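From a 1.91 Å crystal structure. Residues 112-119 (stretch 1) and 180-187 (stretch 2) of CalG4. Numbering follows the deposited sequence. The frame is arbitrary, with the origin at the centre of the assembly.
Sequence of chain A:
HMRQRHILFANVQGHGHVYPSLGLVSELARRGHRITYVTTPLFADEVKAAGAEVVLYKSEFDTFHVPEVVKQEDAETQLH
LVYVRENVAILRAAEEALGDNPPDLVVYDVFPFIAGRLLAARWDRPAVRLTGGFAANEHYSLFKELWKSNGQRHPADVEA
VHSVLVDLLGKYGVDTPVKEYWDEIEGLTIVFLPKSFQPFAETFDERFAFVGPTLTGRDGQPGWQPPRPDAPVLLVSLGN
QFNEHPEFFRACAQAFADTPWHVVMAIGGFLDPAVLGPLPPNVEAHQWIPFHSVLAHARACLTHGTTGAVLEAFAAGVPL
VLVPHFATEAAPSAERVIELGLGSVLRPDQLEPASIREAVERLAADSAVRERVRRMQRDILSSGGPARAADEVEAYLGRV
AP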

# COMPACT_ATOMS: atom_id res chain seq x y z
N PRO A 112 5.90 -19.00 14.11
CA PRO A 112 7.15 -19.36 14.81
C PRO A 112 7.28 -18.88 16.27
O PRO A 112 8.36 -18.41 16.67
CB PRO A 112 8.23 -18.67 13.92
CG PRO A 112 7.53 -17.36 13.50
CD PRO A 112 6.11 -17.86 13.18
N PHE A 113 6.24 -19.06 17.10
CA PHE A 113 6.34 -18.49 18.44
C PHE A 113 7.36 -19.27 19.28
O PHE A 113 7.94 -18.68 20.16
CB PHE A 113 5.01 -18.44 19.16
CG PHE A 113 4.56 -19.78 19.72
CD1 PHE A 113 4.78 -20.08 21.07
CD2 PHE A 113 3.89 -20.70 18.94
CE1 PHE A 113 4.39 -21.32 21.67
CE2 PHE A 113 3.43 -21.95 19.53
CZ PHE A 113 3.68 -22.23 20.90
N ILE A 114 7.54 -20.58 19.01
CA ILE A 114 8.52 -21.34 19.76
C ILE A 114 9.93 -20.78 19.48
O ILE A 114 10.69 -20.46 20.40
CB ILE A 114 8.45 -22.85 19.47
CG1 ILE A 114 7.05 -23.37 19.88
CG2 ILE A 114 9.58 -23.58 20.21
CD1 ILE A 114 6.69 -24.70 19.29
N ALA A 115 10.24 -20.59 18.22
CA ALA A 115 11.54 -19.96 17.85
C ALA A 115 11.67 -18.60 18.49
O ALA A 115 12.69 -18.26 19.05
CB ALA A 115 11.61 -19.82 16.30
N GLY A 116 10.62 -17.80 18.42
CA GLY A 116 10.77 -16.43 18.90
C GLY A 116 11.04 -16.36 20.38
O GLY A 116 11.90 -15.62 20.84
N ARG A 117 10.25 -17.12 21.13
CA ARG A 117 10.36 -17.11 22.59
C ARG A 117 11.67 -17.78 23.07
O ARG A 117 12.27 -17.34 24.05
CB ARG A 117 9.14 -17.79 23.22
CG ARG A 117 7.84 -17.01 22.95
CD ARG A 117 6.72 -17.60 23.79
NE ARG A 117 7.04 -17.46 25.21
CZ ARG A 117 6.58 -18.26 26.16
NH1 ARG A 117 5.72 -19.22 25.88
NH2 ARG A 117 6.97 -18.07 27.41
N LEU A 118 12.12 -18.82 22.37
CA LEU A 118 13.42 -19.45 22.72
C LEU A 118 14.65 -18.52 22.44
O LEU A 118 15.59 -18.49 23.20
CB LEU A 118 13.55 -20.85 22.08
CG LEU A 118 12.48 -21.87 22.63
CD1 LEU A 118 12.74 -23.23 21.92
CD2 LEU A 118 12.57 -22.02 24.18
N LEU A 119 14.60 -17.78 21.33
CA LEU A 119 15.64 -16.78 20.97
C LEU A 119 15.70 -15.76 22.06
O LEU A 119 16.79 -15.43 22.58
CB LEU A 119 15.28 -16.12 19.63
CG LEU A 119 15.57 -16.94 18.36
CD1 LEU A 119 15.07 -16.09 17.15
CD2 LEU A 119 17.08 -17.25 18.18
N GLU A 180 1.15 -25.65 29.12
CA GLU A 180 1.23 -24.36 29.81
C GLU A 180 2.08 -23.33 29.07
O GLU A 180 1.67 -22.21 28.84
CB GLU A 180 1.81 -24.54 31.21
CG GLU A 180 1.69 -23.28 32.06
CD GLU A 180 2.34 -23.40 33.45
OE1 GLU A 180 2.49 -24.54 33.94
OE2 GLU A 180 2.70 -22.36 34.04
N TYR A 181 3.29 -23.72 28.71
CA TYR A 181 4.19 -22.89 27.90
C TYR A 181 3.53 -22.38 26.61
O TYR A 181 3.62 -21.18 26.29
CB TYR A 181 5.41 -23.72 27.54
CG TYR A 181 6.45 -22.96 26.78
CD1 TYR A 181 7.41 -22.20 27.44
CD2 TYR A 181 6.44 -22.96 25.37
CE1 TYR A 181 8.38 -21.47 26.71
CE2 TYR A 181 7.41 -22.24 24.63
CZ TYR A 181 8.38 -21.51 25.33
OH TYR A 181 9.31 -20.79 24.58
N TRP A 182 2.87 -23.30 25.89
CA TRP A 182 2.21 -23.01 24.60
C TRP A 182 1.24 -21.87 24.78
O TRP A 182 1.14 -20.97 23.90
CB TRP A 182 1.51 -24.28 24.09
CG TRP A 182 1.17 -24.27 22.61
CD1 TRP A 182 0.25 -23.48 21.98
CD2 TRP A 182 1.69 -25.15 21.62
NE1 TRP A 182 0.23 -23.74 20.64
CE2 TRP A 182 1.08 -24.78 20.37
CE3 TRP A 182 2.64 -26.18 21.63
CZ2 TRP A 182 1.38 -25.40 19.17
CZ3 TRP A 182 2.96 -26.81 20.39
CH2 TRP A 182 2.32 -26.42 19.19
N ASP A 183 0.56 -21.84 25.93
CA ASP A 183 -0.47 -20.81 26.25
C ASP A 183 0.02 -19.52 26.89
O ASP A 183 -0.79 -18.63 27.11
CB ASP A 183 -1.59 -21.41 27.13
CG ASP A 183 -2.39 -22.45 26.40
OD1 ASP A 183 -2.40 -22.39 25.16
OD2 ASP A 183 -2.98 -23.34 27.07
N GLU A 184 1.31 -19.38 27.20
CA GLU A 184 1.77 -18.17 27.86
C GLU A 184 1.62 -16.94 26.97
O GLU A 184 1.84 -17.02 25.76
CB GLU A 184 3.23 -18.30 28.29
CG GLU A 184 3.34 -19.25 29.46
CD GLU A 184 4.75 -19.34 29.97
OE1 GLU A 184 5.60 -19.85 29.25
OE2 GLU A 184 4.99 -18.91 31.10
N ILE A 185 1.29 -15.81 27.58
CA ILE A 185 1.01 -14.54 26.87
C ILE A 185 2.27 -13.68 26.82
O ILE A 185 2.97 -13.50 27.83
CB ILE A 185 -0.15 -13.80 27.60
CG1 ILE A 185 -1.42 -14.67 27.51
CG2 ILE A 185 -0.31 -12.32 27.09
CD1 ILE A 185 -2.70 -14.09 28.16
N GLU A 186 2.57 -13.17 25.64
CA GLU A 186 3.74 -12.29 25.43
C GLU A 186 3.61 -10.93 26.14
O GLU A 186 2.51 -10.50 26.44
CB GLU A 186 3.98 -12.08 23.92
CG GLU A 186 5.43 -11.60 23.65
CD GLU A 186 6.48 -12.41 24.43
OE1 GLU A 186 6.81 -13.54 24.03
OE2 GLU A 186 6.94 -11.95 25.50
N GLY A 187 4.74 -10.31 26.48
CA GLY A 187 4.71 -8.97 27.14
C GLY A 187 3.95 -7.93 26.30
O GLY A 187 3.32 -7.01 26.84
O HOH W 1 3.20 -18.83 24.05
O HOH W 2 8.40 -15.02 25.87
O HOH W 3 11.11 -19.27 26.03

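The contact is made mostly by side chains: the nearest CA atoms, those of I114 and W182, stand 8.1 Å apart, and the pairing buries 446 Å² in total. F113, R117, Y181 and W182 account for most of that area; F113 and Y181 are buried, where their rings can pack, while R117 and W182 stay partly exposed.

R117 and F113 lie one helical turn apart, with F113 O accepting a 3.0 Å hydrogen bond from R117 N, so both CA-to-CB bonds point toward the other stretch. The end of Y181 enters beside this pair. Its ring is covered on one face by the R117 guanidinium, the two planes inclined by 16° and R117 CZ 4.0 Å from the ring centroid, 25° off the normal; this is both a stack and a cation-pi contact. The flat guanidinium suits the flat ring, while R117 CB approaches Y181 OH to 3.3 Å. L118 CD2 packs 3.5 Å from Y181 OH, and F113 CE1 lies 4.3 Å from Y181 CE2.

F113, with chi1 at 77° (p), presents its edge to the face of W182. The ring planes meet at 67°, the centroid of F113 is 4.7 Å from that of the five-membered ring, and F113 CZ reaches W182 CD2 at 3.6 Å. Although the CA-to-CB bond of W182 points away, its chi1 of -162° (t) and broad indole bring the ring back to F113. I114 CD1 adds a looser contact, 4.4 Å from W182 CZ3.

The polar anchoring centres on R117. Its NH2 donates to E184 OE1 at 2.9 Å and 166°, a well-aligned salt bridge at the guanidinium edge that leaves the face free for Y181. R117 NH1 makes a weak bond to Y181 O at 2.9 Å, bent to 122°. Water 2 bridges R117 NE and E186 OE1, accepting from the first (2.9 Å) and donating to the second (2.8 Å).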